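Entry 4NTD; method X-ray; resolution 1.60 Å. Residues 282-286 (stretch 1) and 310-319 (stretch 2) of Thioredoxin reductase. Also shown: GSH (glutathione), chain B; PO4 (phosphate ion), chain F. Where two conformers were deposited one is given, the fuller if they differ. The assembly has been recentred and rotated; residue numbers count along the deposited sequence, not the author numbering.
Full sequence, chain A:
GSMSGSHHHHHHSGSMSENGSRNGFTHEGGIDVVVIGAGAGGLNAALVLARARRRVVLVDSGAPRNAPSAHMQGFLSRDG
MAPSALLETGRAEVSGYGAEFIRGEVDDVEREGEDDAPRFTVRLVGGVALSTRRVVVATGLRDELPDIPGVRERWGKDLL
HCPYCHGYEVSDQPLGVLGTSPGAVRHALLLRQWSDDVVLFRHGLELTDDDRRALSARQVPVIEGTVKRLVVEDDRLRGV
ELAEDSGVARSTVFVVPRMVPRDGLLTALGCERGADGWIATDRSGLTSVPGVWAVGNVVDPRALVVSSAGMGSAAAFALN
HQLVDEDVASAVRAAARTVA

Stretch 1, residues 282-286: DRSGL
Stretch 2 310-319: GMGSAAAFAL

No hydrogen bond joins these two stretches of thioredoxin reductase; a tight turn packs against a helix through van der Waals contacts, with a CA-H...O contact between S284 O and A315 CA as its most polar link. The example illustrates a general principle: a loop that is braced by its own hydrogen bonds can pack on a helix lined with small residues.

The turn is type I, running from D282 to G285. R283 (phi/psi -75/-7) and S284 (-97/-8) occupy its central positions, and G285 N donates to D282 O at 3.0 Å. A second backbone bond, D282 N to L286 O at 3.0 Å, ties the ends together. The D282 side chain, chi1 p (74°) and chi2 9°, folds back over the loop so that OD1 accepts from S284 N at 2.9 Å, S284 OG at 2.9 Å and L286 N at 3.0 Å. Aspartate suits this place because its short carboxylate reaches several donors of the turn at once. G285 adopts phi/psi 100/6, where a CB would be jammed against the preceding carbonyl oxygen; an ideal CB would also lie 4.0 Å from A315 CB. L286 returns to an extended conformation (-72/127).

Stretch 2 is helical throughout, with phi near -60° and psi near -40° for most residues and i to i+4 bonds such as A315 N to M311 O (2.9 Å) and A318 N to A314 O (3.1 Å). The register is set by S284 and A315, whose CA atoms lie 4.9 Å apart. S284 O approaches A315 CA at 3.2 Å, with an angle of 121° at the hydrogen; A315 N is 3.4 Å from the same S284 O, but the angle is too poor for a hydrogen bond.

S284, chi1 p (80°), contributes the largest covered area of the 203 Å² buried in total. Its CB lies 3.9 Å from A314 O. The CA-to-CB bonds of A314 and A318 point toward the turn, and their methyls are what S284 packs against, A318 CB 3.4 Å from S284 OG and A314 CB 4.5 Å from S284 CA. M311 starts sideways, but its m, m, m rotamer (-74°, -57°, -49°) brings the flexible thioether round, placing CE 3.3 Å from R283 O and 3.8 Å from S284 C.

R283 turns its end away from the helix, with chi angles -66°, -159°, -180° and -169°. Its NE donates to PO4 O2 at 3.0 Å and its NH2 to PO4 O1 at 3.2 Å, the phosphate probably coming from the crystallisation liquor.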

ATOM      1  N   ASP A 282       7.142  -5.692 -11.001  1.00 19.17           N
ATOM      2  CA  ASP A 282       6.489  -6.783 -10.285  1.00 19.95           C
ATOM      3  C   ASP A 282       5.725  -6.174  -9.107  1.00 20.26           C
ATOM      4  O   ASP A 282       5.683  -4.948  -8.958  1.00 20.16           O
ATOM      5  CB  ASP A 282       7.482  -7.895  -9.883  1.00 21.05           C
ATOM      6  CG  ASP A 282       8.391  -7.524  -8.717  1.00 21.46           C
ATOM      7  OD1 ASP A 282       8.203  -6.477  -8.063  1.00 20.71           O
ATOM      8  OD2 ASP A 282       9.315  -8.321  -8.450  1.00 23.06           O
ATOM      9  N   ARG A 283       5.114  -7.010  -8.274  1.00 21.34           N
ATOM     10  CA  ARG A 283       4.224  -6.493  -7.235  1.00 22.39           C
ATOM     11  C   ARG A 283       4.943  -5.841  -6.047  1.00 22.38           C
ATOM     12  O   ARG A 283       4.289  -5.250  -5.192  1.00 25.09           O
ATOM     13  CB  ARG A 283       3.246  -7.576  -6.772  1.00 25.43           C
ATOM     14  CG  ARG A 283       2.288  -7.982  -7.881  1.00 26.20           C
ATOM     15  CD  ARG A 283       1.028  -8.649  -7.363  1.00 27.50           C
ATOM     16  NE  ARG A 283       0.146  -9.021  -8.468  1.00 29.43           N
ATOM     17  CZ  ARG A 283      -1.112  -9.437  -8.333  1.00 29.86           C
ATOM     18  NH1 ARG A 283      -1.672  -9.542  -7.131  1.00 28.90           N
ATOM     19  NH2 ARG A 283      -1.819  -9.749  -9.413  1.00 29.32           N
ATOM     20  N   SER A 284       6.273  -5.930  -6.003  1.00 19.98           N
ATOM     21  CA  SER A 284       7.062  -5.193  -5.011  1.00 19.80           C
ATOM     22  C   SER A 284       7.616  -3.884  -5.574  1.00 18.23           C
ATOM     23  O   SER A 284       8.187  -3.090  -4.832  1.00 18.03           O
ATOM     24  CB  SER A 284       8.222  -6.048  -4.494  1.00 21.46           C
ATOM     25  OG  SER A 284       9.307  -6.050  -5.407  1.00 20.68           O
ATOM     26  N   GLY A 285       7.460  -3.669  -6.881  1.00 17.73           N
ATOM     27  CA  GLY A 285       7.985  -2.475  -7.544  1.00 17.15           C
ATOM     28  C   GLY A 285       9.300  -2.673  -8.283  1.00 17.02           C
ATOM     29  O   GLY A 285       9.875  -1.707  -8.789  1.00 17.82           O
ATOM     30  N   LEU A 286       9.785  -3.912  -8.359  1.00 17.16           N
ATOM     31  CA  LEU A 286      11.038  -4.199  -9.065  1.00 17.02           C
ATOM     32  C   LEU A 286      10.833  -4.071 -10.574  1.00 18.05           C
ATOM     33  O   LEU A 286       9.922  -4.681 -11.135  1.00 18.19           O
ATOM     34  CB  LEU A 286      11.553  -5.600  -8.715  1.00 18.54           C
ATOM     35  CG  LEU A 286      12.844  -6.086  -9.389  1.00 19.42           C
ATOM     36  CD1 LEU A 286      14.019  -5.159  -9.103  1.00 20.54           C
ATOM     37  CD2 LEU A 286      13.160  -7.505  -8.939  1.00 21.57           C
ATOM     38  N   GLY A 310       2.385   2.347   1.093  1.00 12.72           N
ATOM     39  CA  GLY A 310       2.315   0.886   1.110  1.00 12.99           C
ATOM     40  C   GLY A 310       3.267   0.234   0.125  1.00 13.62           C
ATOM     41  O   GLY A 310       3.918  -0.763   0.449  1.00 14.35           O
ATOM     42  N   MET A 311       3.371   0.786  -1.077  0.50 13.71           N
ATOM     43  CA  MET A 311       4.281   0.225  -2.067  0.50 13.20           C
ATOM     44  C   MET A 311       5.746   0.555  -1.755  0.50 13.52           C
ATOM     45  O   MET A 311       6.640  -0.206  -2.126  0.50 13.56           O
ATOM     46  CB  MET A 311       3.878   0.663  -3.473  0.50 13.24           C
ATOM     47  CG  MET A 311       2.638  -0.064  -3.977  0.50 13.72           C
ATOM     48  SD  MET A 311       2.842  -1.857  -3.955  0.50 18.57           S
ATOM     49  CE  MET A 311       4.427  -1.995  -4.779  0.50 19.36           C
ATOM     50  N   GLY A 312       5.992   1.669  -1.062  1.00 13.37           N
ATOM     51  CA  GLY A 312       7.332   1.971  -0.555  1.00 13.56           C
ATOM     52  C   GLY A 312       7.812   0.917   0.430  1.00 13.42           C
ATOM     53  O   GLY A 312       8.944   0.443   0.344  1.00 13.81           O
ATOM     54  N   SER A 313       6.934   0.533   1.354  1.00 13.27           N
ATOM     55  CA  SER A 313       7.244  -0.527   2.309  1.00 13.31           C
ATOM     56  C   SER A 313       7.499  -1.862   1.599  1.00 13.49           C
ATOM     57  O   SER A 313       8.453  -2.568   1.926  1.00 14.11           O
ATOM     58  CB  SER A 313       6.114  -0.679   3.332  1.00 13.07           C
ATOM     59  OG  SER A 313       6.430  -1.672   4.294  1.00 13.71           O
ATOM     60  N   ALA A 314       6.651  -2.197   0.627  1.00 13.89           N
ATOM     61  CA  ALA A 314       6.798  -3.449  -0.122  1.00 14.34           C
ATOM     62  C   ALA A 314       8.112  -3.495  -0.904  1.00 13.93           C
ATOM     63  O   ALA A 314       8.765  -4.538  -0.973  1.00 15.30           O
ATOM     64  CB  ALA A 314       5.614  -3.659  -1.052  1.00 15.22           C
ATOM     65  N   ALA A 315       8.500  -2.362  -1.485  1.00 14.08           N
ATOM     66  CA  ALA A 315       9.773  -2.260  -2.196  1.00 14.51           C
ATOM     67  C   ALA A 315      10.954  -2.464  -1.250  1.00 14.61           C
ATOM     68  O   ALA A 315      11.889  -3.198  -1.572  1.00 15.82           O
ATOM     69  CB  ALA A 315       9.880  -0.917  -2.904  1.00 14.60           C
ATOM     70  N   ALA A 316      10.899  -1.825  -0.083  1.00 14.72           N
ATOM     71  CA  ALA A 316      11.952  -1.960   0.929  1.00 14.88           C
ATOM     72  C   ALA A 316      12.128  -3.414   1.375  1.00 14.67           C
ATOM     73  O   ALA A 316      13.252  -3.902   1.503  1.00 15.32           O
ATOM     74  CB  ALA A 316      11.642  -1.078   2.127  1.00 15.39           C
ATOM     75  N   PHE A 317      11.004  -4.088   1.609  1.00 15.33           N
ATOM     76  CA  PHE A 317      10.972  -5.502   2.002  1.00 15.35           C
ATOM     77  C   PHE A 317      11.732  -6.343   0.968  1.00 16.37           C
ATOM     78  O   PHE A 317      12.671  -7.066   1.311  1.00 16.82           O
ATOM     79  CB  PHE A 317       9.503  -5.952   2.103  1.00 15.55           C
ATOM     80  CG  PHE A 317       9.285  -7.278   2.791  1.00 17.32           C
ATOM     81  CD1 PHE A 317       8.587  -7.336   3.990  1.00 18.38           C
ATOM     82  CD2 PHE A 317       9.719  -8.469   2.218  1.00 18.91           C
ATOM     83  CE1 PHE A 317       8.355  -8.546   4.619  1.00 18.98           C
ATOM     84  CE2 PHE A 317       9.493  -9.682   2.848  1.00 20.34           C
ATOM     85  CZ  PHE A 317       8.806  -9.719   4.047  1.00 20.28           C
ATOM     86  N   ALA A 318      11.336  -6.220  -0.296  1.00 17.13           N
ATOM     87  CA  ALA A 318      11.942  -6.993  -1.383  1.00 17.76           C
ATOM     88  C   ALA A 318      13.404  -6.612  -1.623  1.00 17.10           C
ATOM     89  O   ALA A 318      14.256  -7.479  -1.835  1.00 17.79           O
ATOM     90  CB  ALA A 318      11.134  -6.821  -2.661  1.00 18.48           C
ATOM     91  N   LEU A 319      13.690  -5.315  -1.581  1.00 15.94           N
ATOM     92  CA  LEU A 319      15.035  -4.813  -1.845  1.00 16.16           C
ATOM     93  C   LEU A 319      16.026  -5.313  -0.792  1.00 16.77           C
ATOM     94  O   LEU A 319      17.101  -5.809  -1.134  1.00 17.68           O
ATOM     95  CB  LEU A 319      15.021  -3.280  -1.916  1.00 16.63           C
ATOM     96  CG  LEU A 319      16.277  -2.550  -2.406  1.00 16.78           C
ATOM     97  CD1 LEU A 319      15.907  -1.162  -2.911  1.00 17.65           C
ATOM     98  CD2 LEU A 319      17.346  -2.455  -1.324  1.00 17.40           C
TER
HETATM   99  N1  GSH B 401       8.447 -13.372   3.582  0.50 39.28           N
HETATM  100  CA1 GSH B 401       9.901 -13.523   3.639  0.50 27.52           C
HETATM  101  C1  GSH B 401      10.323 -14.442   2.475  0.50 37.43           C
HETATM  102  O11 GSH B 401      10.218 -15.677   2.675  0.50 38.41           O
HETATM  103  O12 GSH B 401      10.739 -13.901   1.420  0.50 44.58           O
HETATM  104  CB1 GSH B 401      10.346 -14.217   4.904  0.50 32.71           C
HETATM  105  CG1 GSH B 401      11.313 -13.367   5.728  0.50 34.20           C
HETATM  106  CD1 GSH B 401      10.553 -12.173   6.299  0.50 35.40           C
HETATM  107  OE1 GSH B 401      10.657 -11.050   5.809  0.50 39.91           O
HETATM  108  N2  GSH B 401       9.888 -12.456   7.422  0.50 32.87           N
HETATM  109  CA2 GSH B 401       9.066 -11.473   8.137  0.50 32.56           C
HETATM  110  C2  GSH B 401       7.748 -11.453   7.486  0.50 31.67           C
HETATM  111  O2  GSH B 401       7.356 -12.304   6.685  0.50 38.09           O
HETATM  112  CB2 GSH B 401       9.395 -10.018   7.799  0.50 15.35           C
HETATM  113  SG2 GSH B 401       9.681  -8.775   9.123  0.50 22.85           S
HETATM  114  N3  GSH B 401       7.162 -10.310   7.788  0.50 24.78           N
HETATM  115  CA3 GSH B 401       5.986  -9.919   7.137  0.50 20.69           C
HETATM  116  C3  GSH B 401       4.722  -9.750   8.022  0.50 24.32           C
HETATM  117  O31 GSH B 401       4.839  -9.719   9.383  0.50 21.66           O
HETATM  118  O32 GSH B 401       3.560  -9.573   7.466  0.50 19.57           O
HETATM  119  P   PO4 F 405      -0.365  -8.791 -12.785  0.50 54.60           P
HETATM  120  O1  PO4 F 405      -1.550  -9.710 -12.608  1.00 59.49           O
HETATM  121  O2  PO4 F 405       0.577  -8.771 -11.406  0.50 50.04           O
HETATM  122  O3  PO4 F 405       0.527  -9.308 -13.887  0.50 53.76           O
HETATM  123  O4  PO4 F 405      -0.873  -7.415 -13.148  1.00 60.41           O